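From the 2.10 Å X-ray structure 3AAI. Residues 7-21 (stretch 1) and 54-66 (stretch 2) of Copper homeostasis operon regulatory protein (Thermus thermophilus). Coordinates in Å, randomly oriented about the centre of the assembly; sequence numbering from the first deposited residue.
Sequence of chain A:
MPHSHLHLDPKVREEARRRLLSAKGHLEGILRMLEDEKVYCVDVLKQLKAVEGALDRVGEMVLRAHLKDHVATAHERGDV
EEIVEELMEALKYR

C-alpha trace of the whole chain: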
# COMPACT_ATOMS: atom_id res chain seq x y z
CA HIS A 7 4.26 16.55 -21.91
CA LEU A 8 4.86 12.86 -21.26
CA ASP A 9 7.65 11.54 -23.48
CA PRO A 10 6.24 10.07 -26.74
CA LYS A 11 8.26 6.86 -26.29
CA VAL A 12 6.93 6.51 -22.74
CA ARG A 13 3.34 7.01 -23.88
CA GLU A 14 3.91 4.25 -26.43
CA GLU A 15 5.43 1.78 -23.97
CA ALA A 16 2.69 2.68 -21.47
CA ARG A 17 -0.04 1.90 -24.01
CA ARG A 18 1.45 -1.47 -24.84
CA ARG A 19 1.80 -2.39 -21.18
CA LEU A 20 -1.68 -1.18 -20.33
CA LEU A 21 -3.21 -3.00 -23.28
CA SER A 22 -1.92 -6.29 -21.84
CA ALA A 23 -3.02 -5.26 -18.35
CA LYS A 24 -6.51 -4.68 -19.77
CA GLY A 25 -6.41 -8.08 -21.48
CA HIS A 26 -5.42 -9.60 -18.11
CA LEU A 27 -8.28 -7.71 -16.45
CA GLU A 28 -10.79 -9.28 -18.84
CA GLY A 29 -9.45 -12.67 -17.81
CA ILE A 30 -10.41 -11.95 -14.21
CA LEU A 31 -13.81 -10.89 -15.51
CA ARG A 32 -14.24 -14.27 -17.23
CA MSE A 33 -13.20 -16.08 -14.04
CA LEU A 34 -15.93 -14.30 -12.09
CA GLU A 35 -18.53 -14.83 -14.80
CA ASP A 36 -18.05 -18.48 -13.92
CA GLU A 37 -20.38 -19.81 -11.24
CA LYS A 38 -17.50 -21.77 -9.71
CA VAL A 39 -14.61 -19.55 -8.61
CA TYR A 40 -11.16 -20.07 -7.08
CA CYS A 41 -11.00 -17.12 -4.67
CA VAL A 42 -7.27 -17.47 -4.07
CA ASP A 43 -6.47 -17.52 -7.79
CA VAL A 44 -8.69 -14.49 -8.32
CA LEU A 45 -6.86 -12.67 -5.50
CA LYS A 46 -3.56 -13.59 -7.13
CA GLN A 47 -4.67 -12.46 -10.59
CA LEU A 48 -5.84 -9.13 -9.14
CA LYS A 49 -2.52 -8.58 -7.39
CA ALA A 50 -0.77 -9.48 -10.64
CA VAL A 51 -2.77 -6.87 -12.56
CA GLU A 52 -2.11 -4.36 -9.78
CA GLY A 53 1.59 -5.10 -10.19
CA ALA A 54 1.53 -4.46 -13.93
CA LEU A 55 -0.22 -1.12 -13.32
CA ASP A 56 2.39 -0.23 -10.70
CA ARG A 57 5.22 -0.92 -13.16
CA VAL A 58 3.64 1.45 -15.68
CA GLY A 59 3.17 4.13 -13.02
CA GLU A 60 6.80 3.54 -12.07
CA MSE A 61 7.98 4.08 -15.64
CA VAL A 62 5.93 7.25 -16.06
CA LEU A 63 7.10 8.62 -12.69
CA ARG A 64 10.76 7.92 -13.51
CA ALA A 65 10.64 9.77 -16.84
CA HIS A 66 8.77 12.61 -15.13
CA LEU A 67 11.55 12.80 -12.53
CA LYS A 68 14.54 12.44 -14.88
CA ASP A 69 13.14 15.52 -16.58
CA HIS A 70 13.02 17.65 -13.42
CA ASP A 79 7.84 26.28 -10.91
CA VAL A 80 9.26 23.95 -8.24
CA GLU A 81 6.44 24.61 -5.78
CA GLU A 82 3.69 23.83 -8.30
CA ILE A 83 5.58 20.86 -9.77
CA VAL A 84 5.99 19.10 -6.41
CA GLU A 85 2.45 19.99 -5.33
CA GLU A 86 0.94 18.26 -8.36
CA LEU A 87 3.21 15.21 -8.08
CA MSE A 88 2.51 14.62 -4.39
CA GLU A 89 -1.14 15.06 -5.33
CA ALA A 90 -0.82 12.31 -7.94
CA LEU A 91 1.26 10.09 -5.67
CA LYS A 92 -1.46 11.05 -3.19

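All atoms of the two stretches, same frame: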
# COMPACT_ATOMS: atom_id res chain seq x y z
N HIS A 7 5.14 17.74 -21.70
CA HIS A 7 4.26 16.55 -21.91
C HIS A 7 5.01 15.24 -21.75
O HIS A 7 6.23 15.18 -21.91
CB HIS A 7 3.64 16.61 -23.31
CG HIS A 7 2.71 17.77 -23.50
ND1 HIS A 7 2.38 18.26 -24.75
CD2 HIS A 7 2.02 18.52 -22.61
CE1 HIS A 7 1.53 19.26 -24.62
NE2 HIS A 7 1.30 19.44 -23.33
N LEU A 8 4.27 14.18 -21.43
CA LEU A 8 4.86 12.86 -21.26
C LEU A 8 5.60 12.46 -22.53
O LEU A 8 5.09 12.60 -23.64
CB LEU A 8 3.75 11.84 -20.96
CG LEU A 8 4.15 10.38 -20.72
CD1 LEU A 8 5.19 10.29 -19.61
CD2 LEU A 8 2.90 9.58 -20.35
N ASP A 9 6.82 11.97 -22.36
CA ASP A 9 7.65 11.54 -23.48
C ASP A 9 6.86 10.63 -24.43
O ASP A 9 6.15 9.72 -23.99
CB ASP A 9 8.88 10.79 -22.93
CG ASP A 9 9.83 10.33 -24.02
OD1 ASP A 9 10.87 9.73 -23.68
OD2 ASP A 9 9.55 10.57 -25.21
N PRO A 10 6.96 10.88 -25.75
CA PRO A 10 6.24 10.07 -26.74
C PRO A 10 6.57 8.57 -26.65
O PRO A 10 5.69 7.72 -26.82
CB PRO A 10 6.69 10.68 -28.06
CG PRO A 10 6.84 12.13 -27.70
CD PRO A 10 7.56 12.07 -26.38
N LYS A 11 7.84 8.25 -26.39
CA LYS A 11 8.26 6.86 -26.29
C LYS A 11 7.69 6.21 -25.03
O LYS A 11 7.44 5.00 -24.99
CB LYS A 11 9.78 6.78 -26.27
N VAL A 12 7.48 7.02 -23.99
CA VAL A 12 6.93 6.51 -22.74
C VAL A 12 5.44 6.26 -22.94
O VAL A 12 4.91 5.25 -22.50
CB VAL A 12 7.15 7.51 -21.57
CG1 VAL A 12 6.57 6.94 -20.27
CG2 VAL A 12 8.64 7.79 -21.40
N ARG A 13 4.76 7.19 -23.62
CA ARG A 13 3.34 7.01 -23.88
C ARG A 13 3.13 5.70 -24.63
O ARG A 13 2.21 4.94 -24.32
CB ARG A 13 2.78 8.16 -24.73
CG ARG A 13 2.62 9.48 -24.01
CD ARG A 13 1.86 10.48 -24.87
NE ARG A 13 2.56 10.79 -26.12
CZ ARG A 13 2.10 10.51 -27.33
NH1 ARG A 13 2.81 10.83 -28.40
NH2 ARG A 13 0.93 9.90 -27.48
N GLU A 14 3.99 5.45 -25.61
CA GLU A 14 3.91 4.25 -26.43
C GLU A 14 4.11 2.98 -25.61
O GLU A 14 3.32 2.05 -25.72
CB GLU A 14 4.96 4.29 -27.55
CG GLU A 14 4.73 5.39 -28.58
CD GLU A 14 5.70 5.32 -29.74
OE1 GLU A 14 5.62 6.18 -30.64
OE2 GLU A 14 6.55 4.39 -29.76
N GLU A 15 5.16 2.95 -24.80
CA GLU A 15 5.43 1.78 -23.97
C GLU A 15 4.29 1.60 -22.96
O GLU A 15 3.87 0.47 -22.69
CB GLU A 15 6.77 1.95 -23.24
CG GLU A 15 7.19 0.76 -22.39
CD GLU A 15 7.26 -0.55 -23.17
OE1 GLU A 15 7.29 -0.50 -24.41
OE2 GLU A 15 7.29 -1.62 -22.54
N ALA A 16 3.79 2.71 -22.43
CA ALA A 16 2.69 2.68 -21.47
C ALA A 16 1.43 2.08 -22.10
O ALA A 16 0.73 1.32 -21.46
CB ALA A 16 2.41 4.08 -20.94
N ARG A 17 1.15 2.43 -23.35
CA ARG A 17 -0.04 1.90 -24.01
C ARG A 17 0.06 0.39 -24.20
O ARG A 17 -0.90 -0.34 -23.99
CB ARG A 17 -0.26 2.55 -25.38
CG ARG A 17 -0.65 4.01 -25.35
CD ARG A 17 -1.39 4.36 -26.63
NE ARG A 17 -2.70 3.71 -26.67
CZ ARG A 17 -3.41 3.51 -27.77
NH1 ARG A 17 -2.95 3.90 -28.95
NH2 ARG A 17 -4.60 2.92 -27.69
N ARG A 18 1.23 -0.06 -24.62
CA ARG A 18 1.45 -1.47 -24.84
C ARG A 18 1.30 -2.24 -23.54
O ARG A 18 0.64 -3.28 -23.49
CB ARG A 18 2.84 -1.69 -25.46
CG ARG A 18 2.99 -0.97 -26.79
CD ARG A 18 4.21 -1.42 -27.58
NE ARG A 18 4.16 -2.84 -27.91
CZ ARG A 18 4.95 -3.44 -28.79
NH1 ARG A 18 4.83 -4.74 -29.02
NH2 ARG A 18 5.86 -2.73 -29.45
N ARG A 19 1.89 -1.72 -22.47
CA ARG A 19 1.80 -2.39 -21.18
C ARG A 19 0.38 -2.37 -20.63
O ARG A 19 -0.07 -3.35 -20.02
CB ARG A 19 2.77 -1.76 -20.18
CG ARG A 19 4.18 -1.60 -20.73
CD ARG A 19 5.19 -1.43 -19.62
NE ARG A 19 5.29 -2.64 -18.83
CZ ARG A 19 6.17 -2.84 -17.86
NH1 ARG A 19 7.05 -1.90 -17.55
NH2 ARG A 19 6.18 -4.00 -17.20
N LEU A 20 -0.33 -1.28 -20.85
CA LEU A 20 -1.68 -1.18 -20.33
C LEU A 20 -2.67 -1.99 -21.15
O LEU A 20 -3.72 -2.38 -20.65
CB LEU A 20 -2.10 0.28 -20.24
CG LEU A 20 -1.33 1.08 -19.18
CD1 LEU A 20 -1.80 2.52 -19.20
CD2 LEU A 20 -1.56 0.45 -17.80
N LEU A 21 -2.34 -2.22 -22.42
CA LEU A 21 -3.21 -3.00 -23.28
C LEU A 21 -3.20 -4.45 -22.77
O LEU A 21 -4.24 -5.10 -22.69
CB LEU A 21 -2.71 -2.95 -24.73
CG LEU A 21 -3.63 -3.62 -25.77
CD1 LEU A 21 -5.02 -3.02 -25.68
CD2 LEU A 21 -3.05 -3.45 -27.17
N ALA A 54 1.25 -4.95 -12.59
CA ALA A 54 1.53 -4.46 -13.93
C ALA A 54 1.22 -2.96 -14.01
O ALA A 54 1.94 -2.21 -14.68
CB ALA A 54 0.69 -5.23 -14.96
N LEU A 55 0.16 -2.53 -13.34
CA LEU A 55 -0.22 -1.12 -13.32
C LEU A 55 0.86 -0.32 -12.61
O LEU A 55 1.27 0.74 -13.08
CB LEU A 55 -1.57 -0.94 -12.62
CG LEU A 55 -2.77 -1.64 -13.28
CD1 LEU A 55 -4.01 -1.44 -12.43
CD2 LEU A 55 -2.99 -1.09 -14.69
N ASP A 56 1.33 -0.85 -11.48
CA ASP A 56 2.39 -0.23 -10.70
C ASP A 56 3.65 -0.02 -11.53
O ASP A 56 4.29 1.03 -11.45
CB ASP A 56 2.74 -1.10 -9.49
CG ASP A 56 1.86 -0.82 -8.29
OD1 ASP A 56 1.81 -1.67 -7.38
OD2 ASP A 56 1.24 0.26 -8.25
N ARG A 57 4.03 -1.03 -12.32
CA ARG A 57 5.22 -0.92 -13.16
C ARG A 57 5.08 0.18 -14.21
O ARG A 57 6.06 0.83 -14.58
CB ARG A 57 5.52 -2.26 -13.84
CG ARG A 57 6.03 -3.33 -12.87
CD ARG A 57 6.62 -4.52 -13.60
NE ARG A 57 5.60 -5.36 -14.24
CZ ARG A 57 4.77 -6.16 -13.58
NH1 ARG A 57 3.88 -6.88 -14.25
NH2 ARG A 57 4.82 -6.24 -12.26
N VAL A 58 3.86 0.39 -14.70
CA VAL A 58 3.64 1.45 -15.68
C VAL A 58 3.74 2.80 -14.95
O VAL A 58 4.37 3.73 -15.44
CB VAL A 58 2.27 1.33 -16.35
CG1 VAL A 58 2.01 2.55 -17.25
CG2 VAL A 58 2.22 0.05 -17.19
N GLY A 59 3.12 2.89 -13.78
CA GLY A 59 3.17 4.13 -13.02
C GLY A 59 4.62 4.45 -12.68
O GLY A 59 5.03 5.61 -12.67
N GLU A 60 5.39 3.40 -12.41
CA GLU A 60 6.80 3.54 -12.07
C GLU A 60 7.57 4.14 -13.24
O GLU A 60 8.38 5.05 -13.07
CB GLU A 60 7.39 2.18 -11.73
CG GLU A 60 8.79 2.24 -11.14
CD GLU A 60 9.35 0.87 -10.81
OE1 GLU A 60 8.58 0.02 -10.32
OE2 GLU A 60 10.56 0.65 -11.03
N MSE A 61 7.32 3.61 -14.43
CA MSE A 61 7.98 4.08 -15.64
C MSE A 61 7.66 5.55 -15.91
O MSE A 61 8.55 6.35 -16.19
CB MSE A 61 7.55 3.24 -16.83
CG MSE A 61 7.76 3.91 -18.17
SE MSE A 61 7.14 2.77 -19.58
CE MSE A 61 8.81 1.88 -19.93
N VAL A 62 6.38 5.88 -15.83
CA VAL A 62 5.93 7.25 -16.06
C VAL A 62 6.53 8.19 -15.01
O VAL A 62 6.99 9.28 -15.35
CB VAL A 62 4.39 7.34 -16.05
CG1 VAL A 62 3.93 8.79 -16.20
CG2 VAL A 62 3.83 6.50 -17.20
N LEU A 63 6.53 7.78 -13.74
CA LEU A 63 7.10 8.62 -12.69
C LEU A 63 8.58 8.89 -12.97
O LEU A 63 9.02 10.04 -12.96
CB LEU A 63 6.96 7.95 -11.32
CG LEU A 63 7.68 8.65 -10.16
CD1 LEU A 63 7.13 10.06 -9.99
CD2 LEU A 63 7.50 7.85 -8.88
N ARG A 64 9.33 7.82 -13.22
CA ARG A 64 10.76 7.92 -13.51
C ARG A 64 11.08 8.95 -14.60
O ARG A 64 11.90 9.84 -14.40
CB ARG A 64 11.30 6.53 -13.90
CG ARG A 64 12.81 6.43 -14.01
CD ARG A 64 13.24 5.03 -14.43
NE ARG A 64 12.99 4.03 -13.39
CZ ARG A 64 13.84 3.75 -12.41
NH1 ARG A 64 15.01 4.38 -12.33
NH2 ARG A 64 13.53 2.84 -11.50
N ALA A 65 10.41 8.84 -15.75
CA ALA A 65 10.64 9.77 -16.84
C ALA A 65 10.32 11.19 -16.38
O ALA A 65 11.06 12.13 -16.66
CB ALA A 65 9.77 9.40 -18.04
N HIS A 66 9.21 11.33 -15.66
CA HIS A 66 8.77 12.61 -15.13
C HIS A 66 9.88 13.20 -14.25
O HIS A 66 10.19 14.38 -14.34
CB HIS A 66 7.49 12.42 -14.31
CG HIS A 66 6.89 13.69 -13.78
ND1 HIS A 66 6.31 14.64 -14.59
CD2 HIS A 66 6.75 14.14 -12.51
CE1 HIS A 66 5.83 15.62 -13.85
NE2 HIS A 66 6.08 15.34 -12.58

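Two helices, 10-21 and 54-66, lie almost exactly antiparallel (175°), their axes 9.8 Å apart at closest approach. No hydrogen bond crosses between them; within each helix the backbone bonds run mainly from the N of residue i+4 to the O of residue i, and the contact rests on apolar packing. Asp 9 starts the first helix: with chi1 at t, its OD2 accepts from Lys 11 N at 3.1 Å, capping an amide that has no preceding turn to serve it.

Of the register pairs, the closest is at Ala 16, whose side chain is a single methyl. Ala 16 CA lies 6.0 Å from Val 58 CA, and Ala 16 CB meets Val 58 CG1 at 4.0 Å. Val 58, chi1 t, uses both methyls: its CG2 reaches Arg 19 CB at 3.5 Å and Leu 20 CD2 at 3.8 Å. Val 12, also t, divides its branches similarly, CG1 against Met 61 CG and CG2 against Ala 65 CB, each at 3.9 Å. The t rotamer is common for valine in helices, so these fits use a familiar conformation.

The leucines approach less directly. Leu 20 (m, t) starts sideways and Leu 55 (m, t) starts away, yet their ends turn inward until Leu 20 CD2 and Leu 55 CD2 stand 3.8 Å apart. Leu 8, ahead of the helix, adopts t, p and brings CD1 to 3.9 Å from Val 62 CG1.

Long side chains cover the flank. Selenomethionine Met 61 extends through t, t before chi3 turns to -92°, between wells, placing CE a tight 3.2 Å from Glu 15 CG; Glu 15 meets it with aliphatic carbon. Arg 19 (m, t, p) likewise lays its CB against Val 58, but its NH2 comes 3.3 Å from Arg 57 NE. Both are donors with like charge, so this proximity supplies no bond: the contact is made by carbon packing, not by polar pairing.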